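Local atomic coordinates of rhodopsin (Rubrobacter xylanophilus, PDB entry 6KFQ), a protein that pumps protons across the membrane in response to light, using a retinal chromophore bound covalently to one of its seven transmembrane helices. Residues W5-F10 with V51-S56; T40-A45 with A208-G213; I176-V181 with F199-L204. All blocks are in the same frame, centred on the assembly; numbering follows the deposited sequence. Where two conformers were deposited one is given.

Contact 1 lies about 18 Å from the centre of the chain and is partly buried, whereas contacts 2 and 3, at about 8 and 11 Å, are buried contacts beside retinal. Contacts 1 and 2 share helix 32-53, and contacts 2 and 3 share helix 194-218; A208 packs on Y178 where the latter two meet. Contact 1 touches contact 3 through W5, I8 and G9, which lie against F199 and M202. All three are apolar, but differently so: an alanine over an indole at a helix end in contact 1, small aliphatic groups along a lysine-retinal chain in contact 2, and a tyrosine ring between a leucine and the polyene, with a phenylalanine beside it, in contact 3.

Contact 1. Residues W5-F10 with V51-S56; sequences WLWIGF and VMATGS. With MPG ([(Z)-octadec-9-enyl] (2R)-2,3-bis(oxidanyl)propanoate), chain Q.
The early turns of helix 2-23 meet the last turn of helix 32-53 with their backbones close together, L6 CA lying 5.0 Å from A53 CA. Here A53 presents only a methyl, and L6 CB and A53 CB are in van der Waals contact at 3.9 Å.

The aliphatic part of the contact belongs to L6. Its CG stands beside the backbone N, which sends both methyls across: CD1 rests on the carbonyl, 3.6 Å from M52 O, and CD2 meets M52 CB at 3.9 Å. The two side chains cross at about a right angle, and Y68 touches them both.

The aromatic part is a CH-pi contact. W7 is swung round by its first torsion (chi1 -84°) so that its indole lies over A53; A53 CB sits 3.8 Å from the centroid of the W7 six-membered ring and 16° off the normal, hence squarely over the face. Further out, T54 CG2 approaches W7 CH2 obliquely at 4.0 Å, the methyl being placed there while OG1 takes the crowded position and bonds to L50 O. On another side of helix 2-23, the W5 ring packs obliquely against the hydrocarbon chain of a lipid, with NE1 hydrogen-bonded to S195 OG.

Backbone hydrogen bonds shape the end of the second helix. S56 N donates to V51 O at 2.9 Å and G55 N to M52 O at 3.1 Å, with G55 at positive phi (90°); the carbonyl that L6 leans on is therefore also held by the turn. This is a Schellman motif with G55 as C-prime residue, closing the second helix of the seven-helix microbial rhodopsin fold against the start of the first.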
loop_
_atom_site.group_PDB
_atom_site.type_symbol
_atom_site.label_atom_id
_atom_site.label_comp_id
_atom_site.label_asym_id
_atom_site.label_seq_id
_atom_site.Cartn_x
_atom_site.Cartn_y
_atom_site.Cartn_z
ATOM N N TRP A 5 9.884 16.273 -2.853
ATOM C CA TRP A 5 9.394 15.040 -2.239
ATOM C C TRP A 5 9.056 13.986 -3.282
ATOM O O TRP A 5 9.193 12.787 -3.015
ATOM C CB TRP A 5 8.179 15.341 -1.358
ATOM C CG TRP A 5 8.358 16.579 -0.524
ATOM C CD1 TRP A 5 7.505 17.647 -0.442
ATOM C CD2 TRP A 5 9.460 16.882 0.340
ATOM N NE1 TRP A 5 8.008 18.586 0.421
ATOM C CE2 TRP A 5 9.208 18.147 0.910
ATOM C CE3 TRP A 5 10.639 16.212 0.681
ATOM C CZ2 TRP A 5 10.090 18.752 1.800
ATOM C CZ3 TRP A 5 11.513 16.817 1.571
ATOM C CH2 TRP A 5 11.236 18.073 2.113
ATOM N N LEU A 6 8.617 14.400 -4.472
ATOM C CA LEU A 6 8.322 13.421 -5.515
ATOM C C LEU A 6 9.599 12.768 -6.038
ATOM O O LEU A 6 9.607 11.577 -6.368
ATOM C CB LEU A 6 7.547 14.091 -6.650
ATOM C CG LEU A 6 6.159 14.615 -6.246
ATOM C CD1 LEU A 6 5.580 15.504 -7.346
ATOM C CD2 LEU A 6 5.206 13.457 -5.919
ATOM N N TRP A 7 10.688 13.528 -6.127
ATOM C CA TRP A 7 11.943 12.931 -6.592
ATOM C C TRP A 7 12.530 11.994 -5.546
ATOM O O TRP A 7 13.065 10.930 -5.884
ATOM C CB TRP A 7 12.948 14.023 -6.954
ATOM C CG TRP A 7 12.759 14.554 -8.332
ATOM C CD1 TRP A 7 12.410 15.830 -8.679
ATOM C CD2 TRP A 7 12.907 13.829 -9.562
ATOM N NE1 TRP A 7 12.331 15.941 -10.045
ATOM C CE2 TRP A 7 12.631 14.730 -10.612
ATOM C CE3 TRP A 7 13.233 12.508 -9.875
ATOM C CZ2 TRP A 7 12.684 14.357 -11.952
ATOM C CZ3 TRP A 7 13.286 12.135 -11.208
ATOM C CH2 TRP A 7 13.016 13.059 -12.234
ATOM N N ILE A 8 12.437 12.371 -4.270
ATOM C CA ILE A 8 12.858 11.473 -3.201
ATOM C C ILE A 8 12.018 10.205 -3.221
ATOM O O ILE A 8 12.542 9.095 -3.079
ATOM C CB ILE A 8 12.768 12.184 -1.839
ATOM C CG1 ILE A 8 13.852 13.256 -1.706
ATOM C CG2 ILE A 8 12.857 11.159 -0.693
ATOM C CD1 ILE A 8 13.603 14.168 -0.515
ATOM N N GLY A 9 10.703 10.347 -3.388
ATOM C CA GLY A 9 9.860 9.170 -3.504
ATOM C C GLY A 9 10.299 8.257 -4.631
ATOM O O GLY A 9 10.396 7.037 -4.460
ATOM N N PHE A 10 10.590 8.837 -5.795
ATOM C CA PHE A 10 11.064 8.043 -6.923
ATOM C C PHE A 10 12.336 7.280 -6.573
ATOM O O PHE A 10 12.407 6.057 -6.738
ATOM C CB PHE A 10 11.321 8.940 -8.133
ATOM C CG PHE A 10 12.033 8.232 -9.249
ATOM C CD1 PHE A 10 11.420 7.178 -9.915
ATOM C CD2 PHE A 10 13.314 8.599 -9.619
ATOM C CE1 PHE A 10 12.073 6.516 -10.943
ATOM C CE2 PHE A 10 13.975 7.941 -10.648
ATOM C CZ PHE A 10 13.357 6.895 -11.305
ATOM N N VAL A 51 6.412 9.654 -12.811
ATOM C CA VAL A 51 5.392 10.368 -13.575
ATOM C C VAL A 51 5.041 11.681 -12.888
ATOM O O VAL A 51 5.060 12.750 -13.510
ATOM C CB VAL A 51 4.150 9.479 -13.775
ATOM C CG1 VAL A 51 3.003 10.294 -14.349
ATOM C CG2 VAL A 51 4.482 8.318 -14.702
ATOM N N MET A 52 4.742 11.628 -11.590
ATOM C CA MET A 52 4.410 12.849 -10.866
ATOM C C MET A 52 5.605 13.795 -10.775
ATOM O O MET A 52 5.437 15.016 -10.880
ATOM C CB MET A 52 3.887 12.505 -9.478
ATOM C CG MET A 52 2.605 11.667 -9.517
ATOM S SD MET A 52 1.917 11.509 -7.861
ATOM C CE MET A 52 2.943 10.223 -7.156
ATOM N N ALA A 53 6.813 13.255 -10.573
ATOM C CA ALA A 53 7.997 14.106 -10.440
ATOM C C ALA A 53 8.287 14.875 -11.718
ATOM O O ALA A 53 8.755 16.017 -11.660
ATOM C CB ALA A 53 9.224 13.274 -10.059
ATOM N N THR A 54 8.015 14.279 -12.877
ATOM C CA THR A 54 8.260 14.943 -14.151
ATOM C C THR A 54 7.071 15.780 -14.614
ATOM O O THR A 54 7.073 16.261 -15.752
ATOM C CB THR A 54 8.633 13.916 -15.222
ATOM O OG1 THR A 54 7.603 12.927 -15.323
ATOM C CG2 THR A 54 9.947 13.230 -14.856
ATOM N N GLY A 55 6.059 15.955 -13.766
ATOM C CA GLY A 55 4.964 16.858 -14.056
ATOM C C GLY A 55 3.779 16.266 -14.789
ATOM O O GLY A 55 2.901 17.025 -15.212
ATOM N N SER A 56 3.712 14.944 -14.946
ATOM C CA SER A 56 2.667 14.311 -15.744
ATOM C C SER A 56 1.658 13.537 -14.905
ATOM O O SER A 56 0.879 12.754 -15.458
ATOM C CB SER A 56 3.287 13.375 -16.781
ATOM O OG SER A 56 4.138 14.088 -17.663
HETATM C C7 MPG Q . 6.853 25.784 -1.170
HETATM C C8 MPG Q . 6.369 25.493 0.218
HETATM C C9 MPG Q . 7.368 24.776 1.075
HETATM C C10 MPG Q . 7.158 23.642 1.701
HETATM C C11 MPG Q . 8.092 22.939 2.638
HETATM C C12 MPG Q . 7.547 21.639 3.156
HETATM C C13 MPG Q . 8.429 20.960 4.190
HETATM C C14 MPG Q . 7.891 19.644 4.699
HETATM C C15 MPG Q . 8.718 19.009 5.798
HETATM C C16 MPG Q . 10.103 18.580 5.386
HETATM C C17 MPG Q . 10.904 17.920 6.482
HETATM C C18 MPG Q . 12.217 17.332 6.029
#

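Contact 2. Residues T40-A45 with A208-G213; sequences TITGIA and AKVGFG. With RET (retinal), chain R; MPG ([(Z)-octadec-9-enyl] (2R)-2,3-bis(oxidanyl)propanoate), chain K.
K209 sends its side chain from helix 194-218 toward helix 32-53 and then obliquely across its face, and that chain carries most of the contact. Its CG stands beside the backbone N and the methylenes then run extended as far as CE, so that CG and CD offer a flank to the other helix. I41, crossing it obliquely, sets CG2 against K209 CG at 3.6 Å; that methyl is anti to the backbone N of I41. One turn on, A45 brings its methyl to K209 CD, with A45 CB 3.7 Å away. The chain bends only at its end (chi4 81°), which turns NZ away from its extended course and into the covalent link, K209 NZ to retinal C15, 1.4 Å long.

This is the retinal Schiff base that defines the microbial rhodopsins, formed on the last transmembrane helix of the seven-helix bundle. The lysine also lies in a wider pi-type turn spanning 208-211, with phi at -119°; a bulge at the retinal lysine is also known in bacteriorhodopsin. Regular bonding resumes at once, G213 N reaching K209 O at 2.8 Å.

T42 meets V210 at about a right angle, methyl to methyl, with T42 CG2 3.8 Å from V210 CG2. Its hydroxyl occupies the crowded position between the backbone N and the carbonyl carbon, and it bonds elsewhere, to T17 OG1 on helix 2-23 and to A39 O. The segment axes run antiparallel at 156° and approach to 9.4 Å. T78 touches K209 from helix 70-90, while M13 of helix 2-23 packs on A45, K209 and V210. On the flank of helix 194-218 that meets lipid, G211 CA lies 3.6 Å from C15 of a lipid hydrocarbon chain (MPG, chain K).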
loop_
_atom_site.group_PDB
_atom_site.type_symbol
_atom_site.label_atom_id
_atom_site.label_comp_id
_atom_site.label_asym_id
_atom_site.label_seq_id
_atom_site.Cartn_x
_atom_site.Cartn_y
_atom_site.Cartn_z
ATOM N N THR A 40 7.579 -5.711 -7.266
ATOM C CA THR A 40 6.575 -5.087 -8.124
ATOM C C THR A 40 5.857 -3.958 -7.398
ATOM O O THR A 40 5.506 -2.941 -8.010
ATOM C CB THR A 40 5.570 -6.134 -8.611
ATOM O OG1 THR A 40 6.215 -7.032 -9.518
ATOM C CG2 THR A 40 4.400 -5.476 -9.323
ATOM N N ILE A 41 5.626 -4.124 -6.094
ATOM C CA ILE A 41 5.012 -3.062 -5.299
ATOM C C ILE A 41 5.849 -1.790 -5.384
ATOM O O ILE A 41 5.340 -0.711 -5.710
ATOM C CB ILE A 41 4.826 -3.525 -3.844
ATOM C CG1 ILE A 41 3.709 -4.574 -3.765
ATOM C CG2 ILE A 41 4.541 -2.333 -2.917
ATOM C CD1 ILE A 41 3.648 -5.328 -2.446
ATOM N N THR A 42 7.152 -1.902 -5.118
ATOM C CA THR A 42 7.994 -0.711 -5.146
ATOM C C THR A 42 8.223 -0.225 -6.571
ATOM O O THR A 42 8.323 0.987 -6.800
ATOM C CB THR A 42 9.324 -0.977 -4.443
ATOM O OG1 THR A 42 9.922 -2.174 -4.963
ATOM C CG2 THR A 42 9.115 -1.107 -2.931
ATOM N N GLY A 43 8.290 -1.146 -7.532
ATOM C CA GLY A 43 8.520 -0.753 -8.914
ATOM C C GLY A 43 7.375 0.064 -9.481
ATOM O O GLY A 43 7.593 1.084 -10.141
ATOM N N ILE A 44 6.136 -0.374 -9.230
ATOM C CA ILE A 44 4.973 0.401 -9.653
ATOM C C ILE A 44 4.974 1.763 -8.975
ATOM O O ILE A 44 4.708 2.792 -9.607
ATOM C CB ILE A 44 3.672 -0.376 -9.364
ATOM C CG1 ILE A 44 3.511 -1.543 -10.343
ATOM C CG2 ILE A 44 2.454 0.556 -9.423
ATOM C CD1 ILE A 44 3.218 -1.100 -11.765
ATOM N N ALA A 45 5.287 1.796 -7.678
ATOM C CA ALA A 45 5.376 3.075 -6.979
ATOM C C ALA A 45 6.476 3.952 -7.571
ATOM O O ALA A 45 6.305 5.170 -7.703
ATOM C CB ALA A 45 5.606 2.837 -5.484
ATOM N N ALA A 208 5.508 2.105 4.107
ATOM C CA ALA A 208 4.515 1.070 3.836
ATOM C C ALA A 208 4.913 0.132 2.705
ATOM O O ALA A 208 4.301 -0.942 2.578
ATOM C CB ALA A 208 3.160 1.728 3.520
ATOM N N LYS A 209 5.926 0.492 1.903
ATOM C CA LYS A 209 6.365 -0.329 0.777
ATOM C C LYS A 209 7.812 -0.769 0.923
ATOM O O LYS A 209 8.085 -1.974 0.901
ATOM C CB LYS A 209 6.172 0.418 -0.554
ATOM C CG LYS A 209 4.692 0.672 -0.921
ATOM C CD LYS A 209 4.519 1.333 -2.289
ATOM C CE LYS A 209 3.038 1.404 -2.683
ATOM N NZ LYS A 209 2.333 2.551 -2.050
ATOM N N VAL A 210 8.753 0.166 1.057
ATOM C CA VAL A 210 10.149 -0.229 1.213
ATOM C C VAL A 210 10.408 -0.747 2.618
ATOM O O VAL A 210 11.097 -1.751 2.794
ATOM C CB VAL A 210 11.082 0.942 0.860
ATOM C CG1 VAL A 210 12.548 0.547 1.137
ATOM C CG2 VAL A 210 10.910 1.324 -0.595
ATOM N N GLY A 211 9.861 -0.080 3.637
ATOM C CA GLY A 211 10.012 -0.591 4.991
ATOM C C GLY A 211 9.356 -1.948 5.157
ATOM O O GLY A 211 9.970 -2.898 5.647
ATOM N N PHE A 212 8.084 -2.045 4.755
ATOM C CA PHE A 212 7.382 -3.323 4.689
ATOM C C PHE A 212 8.214 -4.377 3.965
ATOM O O PHE A 212 8.483 -5.455 4.508
ATOM C CB PHE A 212 6.026 -3.079 4.001
ATOM C CG PHE A 212 5.118 -4.284 3.889
ATOM C CD1 PHE A 212 5.305 -5.216 2.882
ATOM C CD2 PHE A 212 4.006 -4.410 4.717
ATOM C CE1 PHE A 212 4.443 -6.297 2.747
ATOM C CE2 PHE A 212 3.122 -5.483 4.572
ATOM C CZ PHE A 212 3.349 -6.424 3.598
ATOM N N GLY A 213 8.669 -4.067 2.745
ATOM C CA GLY A 213 9.345 -5.070 1.946
ATOM C C GLY A 213 10.685 -5.489 2.513
ATOM O O GLY A 213 11.063 -6.659 2.418
HETATM C C1 RET R . -7.963 7.459 0.954
HETATM C C2 RET R . -9.024 8.569 0.973
HETATM C C3 RET R . -10.430 8.104 1.287
HETATM C C4 RET R . -10.480 7.351 2.602
HETATM C C5 RET R . -9.326 6.395 2.808
HETATM C C6 RET R . -8.237 6.378 2.018
HETATM C C7 RET R . -7.169 5.426 2.291
HETATM C C8 RET R . -6.048 5.125 1.581
HETATM C C9 RET R . -4.997 4.180 1.885
HETATM C C10 RET R . -3.884 4.190 1.128
HETATM C C11 RET R . -2.731 3.345 1.248
HETATM C C12 RET R . -1.719 3.458 0.394
HETATM C C13 RET R . -0.506 2.674 0.370
HETATM C C14 RET R . 0.363 2.856 -0.653
HETATM C C15 RET R . 1.598 2.163 -0.888
HETATM C C16 RET R . -7.963 6.848 -0.454
HETATM C C17 RET R . -6.623 8.183 1.184
HETATM C C18 RET R . -9.621 5.360 3.859
HETATM C C19 RET R . -5.182 3.245 3.046
HETATM C C20 RET R . -0.291 1.668 1.466
HETATM C C15 MPG K . 11.587 -0.879 8.253
HETATM C C16 MPG K . 11.065 0.106 9.269
HETATM C C17 MPG K . 9.612 0.459 9.120
HETATM C C18 MPG K . 9.143 1.484 10.126
#

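Contact 3. Residues I176-V181 with F199-L204; sequences ICYPIV and FLFMVL. With RET (retinal), chain R; MPG ([(Z)-octadec-9-enyl] (2R)-2,3-bis(oxidanyl)propanoate), chain F; MPG ([(Z)-octadec-9-enyl] (2R)-2,3-bis(oxidanyl)propanoate), chain M; MPG ([(Z)-octadec-9-enyl] (2R)-2,3-bis(oxidanyl)propanoate), chain Q.
The Y178 ring is held between retinal and a leucine. Polyene carbons cover one face, with Y178 CE2 3.4 Å from retinal C12, and over the opposite face L204 CD1 stands 4.1 Å from the Y178 centroid, 10° off the normal, a CH-pi contact. P179, where the helix is kinked for want of a bond to its N, adds P179 CB to retinal C5 at 3.7 Å.

In the next shell, F201 lies beside Y178 with planes at 25° but slid apart, so the rings barely overlap. V181 CG1 lies over the F201 face, a CH-pi contact 3.6 Å from the centroid, while V181 CG2 meets L200 CB at 3.8 Å. C177 CB meets L204 CD2 at 3.7 Å, packing behind the leucine that covers the tyrosine.

The hydroxyl of Y178 is hydrogen-bonded to D205 OD1, which ties down the tip of the side chain; as in bacteriorhodopsin, that aspartate is probably part of the Schiff base counterion. W75 of helix 70-90 meets both Y178 and F201 edge-to-face. The two segments run antiparallel (172°) with axes 10.2 Å apart, helix 124-153 touching I176 and P179, and helix 2-23 packing on M202.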
loop_
_atom_site.group_PDB
_atom_site.type_symbol
_atom_site.label_atom_id
_atom_site.label_comp_id
_atom_site.label_asym_id
_atom_site.label_seq_id
_atom_site.Cartn_x
_atom_site.Cartn_y
_atom_site.Cartn_z
ATOM N N ILE A 176 -3.836 3.718 8.351
ATOM C CA ILE A 176 -4.738 4.651 9.014
ATOM C C ILE A 176 -4.286 6.094 8.801
ATOM O O ILE A 176 -5.113 7.014 8.742
ATOM C CB ILE A 176 -4.846 4.270 10.498
ATOM C CG1 ILE A 176 -5.708 3.012 10.639
ATOM C CG2 ILE A 176 -5.425 5.411 11.320
ATOM C CD1 ILE A 176 -5.679 2.434 12.011
ATOM N N CYS A 177 -2.980 6.320 8.625
ATOM C CA CYS A 177 -2.519 7.693 8.421
ATOM C C CYS A 177 -2.968 8.274 7.081
ATOM O O CYS A 177 -3.070 9.500 6.954
ATOM C CB CYS A 177 -0.992 7.761 8.523
ATOM S SG CYS A 177 -0.388 7.376 10.184
ATOM N N TYR A 178 -3.220 7.433 6.071
ATOM C CA TYR A 178 -3.491 7.968 4.735
ATOM C C TYR A 178 -4.770 8.789 4.682
ATOM O O TYR A 178 -4.729 9.909 4.145
ATOM C CB TYR A 178 -3.531 6.848 3.691
ATOM C CG TYR A 178 -2.171 6.359 3.254
ATOM C CD1 TYR A 178 -1.460 5.467 4.036
ATOM C CD2 TYR A 178 -1.610 6.773 2.043
ATOM C CE1 TYR A 178 -0.217 4.997 3.634
ATOM C CE2 TYR A 178 -0.370 6.310 1.633
ATOM C CZ TYR A 178 0.323 5.429 2.431
ATOM O OH TYR A 178 1.562 4.964 2.032
ATOM N N PRO A 179 -5.915 8.317 5.185
ATOM C CA PRO A 179 -7.098 9.194 5.205
ATOM C C PRO A 179 -6.901 10.449 6.037
ATOM O O PRO A 179 -7.505 11.483 5.728
ATOM C CB PRO A 179 -8.206 8.291 5.789
ATOM C CG PRO A 179 -7.480 7.189 6.503
ATOM C CD PRO A 179 -6.249 6.949 5.640
ATOM N N ILE A 180 -6.070 10.395 7.081
ATOM C CA ILE A 180 -5.783 11.599 7.862
ATOM C C ILE A 180 -5.034 12.614 7.007
ATOM O O ILE A 180 -5.376 13.803 6.982
ATOM C CB ILE A 180 -4.993 11.234 9.132
ATOM C CG1 ILE A 180 -5.818 10.291 10.011
ATOM C CG2 ILE A 180 -4.559 12.503 9.892
ATOM C CD1 ILE A 180 -5.114 9.847 11.266
ATOM N N VAL A 181 -3.996 12.161 6.296
ATOM C CA VAL A 181 -3.270 13.064 5.405
ATOM C C VAL A 181 -4.220 13.642 4.360
ATOM O O VAL A 181 -4.223 14.850 4.094
ATOM C CB VAL A 181 -2.091 12.332 4.744
ATOM C CG1 VAL A 181 -1.466 13.231 3.691
ATOM C CG2 VAL A 181 -1.061 11.922 5.794
ATOM N N PHE A 199 4.797 15.485 0.924
ATOM C CA PHE A 199 5.815 14.961 1.832
ATOM C C PHE A 199 5.259 13.833 2.693
ATOM O O PHE A 199 5.879 12.773 2.830
ATOM C CB PHE A 199 6.345 16.091 2.721
ATOM C CG PHE A 199 7.259 15.615 3.819
ATOM C CD1 PHE A 199 8.560 15.243 3.536
ATOM C CD2 PHE A 199 6.809 15.532 5.131
ATOM C CE1 PHE A 199 9.407 14.795 4.540
ATOM C CE2 PHE A 199 7.652 15.092 6.142
ATOM C CZ PHE A 199 8.960 14.725 5.838
ATOM N N LEU A 200 4.090 14.050 3.290
ATOM C CA LEU A 200 3.539 13.055 4.199
ATOM C C LEU A 200 3.267 11.743 3.476
ATOM O O LEU A 200 3.632 10.667 3.968
ATOM C CB LEU A 200 2.268 13.599 4.855
ATOM C CG LEU A 200 2.584 14.723 5.845
ATOM C CD1 LEU A 200 1.312 15.387 6.353
ATOM C CD2 LEU A 200 3.427 14.188 7.015
ATOM N N PHE A 201 2.607 11.807 2.312
ATOM C CA PHE A 201 2.364 10.581 1.555
ATOM C C PHE A 201 3.677 9.923 1.146
ATOM O O PHE A 201 3.758 8.689 1.080
ATOM C CB PHE A 201 1.522 10.859 0.301
ATOM C CG PHE A 201 0.047 11.018 0.554
ATOM C CD1 PHE A 201 -0.648 10.137 1.388
ATOM C CD2 PHE A 201 -0.661 12.032 -0.072
ATOM C CE1 PHE A 201 -2.012 10.282 1.591
ATOM C CE2 PHE A 201 -2.027 12.192 0.136
ATOM C CZ PHE A 201 -2.704 11.316 0.972
ATOM N N MET A 202 4.712 10.723 0.863
ATOM C CA MET A 202 5.996 10.139 0.488
ATOM C C MET A 202 6.594 9.343 1.639
ATOM O O MET A 202 7.094 8.230 1.434
ATOM C CB MET A 202 6.964 11.232 0.018
ATOM C CG MET A 202 8.366 10.714 -0.327
ATOM S SD MET A 202 9.467 10.711 1.106
ATOM C CE MET A 202 9.636 12.462 1.424
ATOM N N VAL A 203 6.552 9.888 2.860
ATOM C CA VAL A 203 7.091 9.161 4.005
ATOM C C VAL A 203 6.287 7.891 4.239
ATOM O O VAL A 203 6.848 6.800 4.404
ATOM C CB VAL A 203 7.109 10.047 5.263
ATOM C CG1 VAL A 203 7.559 9.238 6.472
ATOM C CG2 VAL A 203 8.015 11.255 5.065
ATOM N N LEU A 204 4.951 8.014 4.242
ATOM C CA LEU A 204 4.101 6.843 4.394
ATOM C C LEU A 204 4.385 5.807 3.313
ATOM O O LEU A 204 4.530 4.614 3.605
ATOM C CB LEU A 204 2.621 7.263 4.355
ATOM C CG LEU A 204 2.179 8.096 5.559
ATOM C CD1 LEU A 204 0.743 8.630 5.346
ATOM C CD2 LEU A 204 2.239 7.234 6.810
HETATM C C1 RET R . -7.963 7.459 0.954
HETATM C C2 RET R . -9.024 8.569 0.973
HETATM C C3 RET R . -10.430 8.104 1.287
HETATM C C4 RET R . -10.480 7.351 2.602
HETATM C C5 RET R . -9.326 6.395 2.808
HETATM C C6 RET R . -8.237 6.378 2.018
HETATM C C7 RET R . -7.169 5.426 2.291
HETATM C C8 RET R . -6.048 5.125 1.581
HETATM C C9 RET R . -4.997 4.180 1.885
HETATM C C10 RET R . -3.884 4.190 1.128
HETATM C C11 RET R . -2.731 3.345 1.248
HETATM C C12 RET R . -1.719 3.458 0.394
HETATM C C13 RET R . -0.506 2.674 0.370
HETATM C C14 RET R . 0.363 2.856 -0.653
HETATM C C15 RET R . 1.598 2.163 -0.888
HETATM C C16 RET R . -7.963 6.848 -0.454
HETATM C C17 RET R . -6.623 8.183 1.184
HETATM C C18 RET R . -9.621 5.360 3.859
HETATM C C19 RET R . -5.182 3.245 3.046
HETATM C C20 RET R . -0.291 1.668 1.466
HETATM C C4 MPG F . -5.000 -7.684 16.507
HETATM C C5 MPG F . -3.846 -6.716 16.617
HETATM C C6 MPG F . -4.182 -5.301 16.210
HETATM C C7 MPG F . -3.009 -4.329 16.264
HETATM C C8 MPG F . -3.395 -2.907 15.996
HETATM C C9 MPG F . -2.247 -1.945 15.997
HETATM C C10 MPG F . -2.393 -0.646 15.935
HETATM C C11 MPG F . -3.729 0.029 15.887
HETATM C C12 MPG F . -3.676 1.510 16.101
HETATM C C13 MPG F . -3.125 2.320 14.940
HETATM C C14 MPG F . -3.092 3.804 15.222
HETATM C C15 MPG F . -2.722 4.687 14.054
HETATM C C16 MPG F . -2.706 6.154 14.408
HETATM C C17 MPG F . -2.520 7.129 13.277
HETATM C C18 MPG F . -2.572 8.574 13.719
HETATM C C8 MPG M . -7.755 10.273 14.156
HETATM C C9 MPG M . -7.396 8.837 13.927
HETATM C C10 MPG M . -8.078 7.804 14.354
HETATM C C11 MPG M . -7.823 6.371 14.003
HETATM C C12 MPG M . -7.712 5.458 15.187
HETATM C C13 MPG M . -8.455 4.147 14.990
HETATM C C14 MPG M . -7.731 2.916 15.473
HETATM C C15 MPG M . -8.284 1.636 14.894
HETATM C C16 MPG M . -7.530 0.388 15.275
HETATM C C17 MPG M . -8.005 -0.838 14.537
HETATM C C18 MPG M . -7.313 -2.115 14.948
HETATM C C7 MPG Q . 6.853 25.784 -1.170
HETATM C C8 MPG Q . 6.369 25.493 0.218
HETATM C C9 MPG Q . 7.368 24.776 1.075
HETATM C C10 MPG Q . 7.158 23.642 1.701
HETATM C C11 MPG Q . 8.092 22.939 2.638
HETATM C C12 MPG Q . 7.547 21.639 3.156
HETATM C C13 MPG Q . 8.429 20.960 4.190
HETATM C C14 MPG Q . 7.891 19.644 4.699
HETATM C C15 MPG Q . 8.718 19.009 5.798
HETATM C C16 MPG Q . 10.103 18.580 5.386
HETATM C C17 MPG Q . 10.904 17.920 6.482
HETATM C C18 MPG Q . 12.217 17.332 6.029
#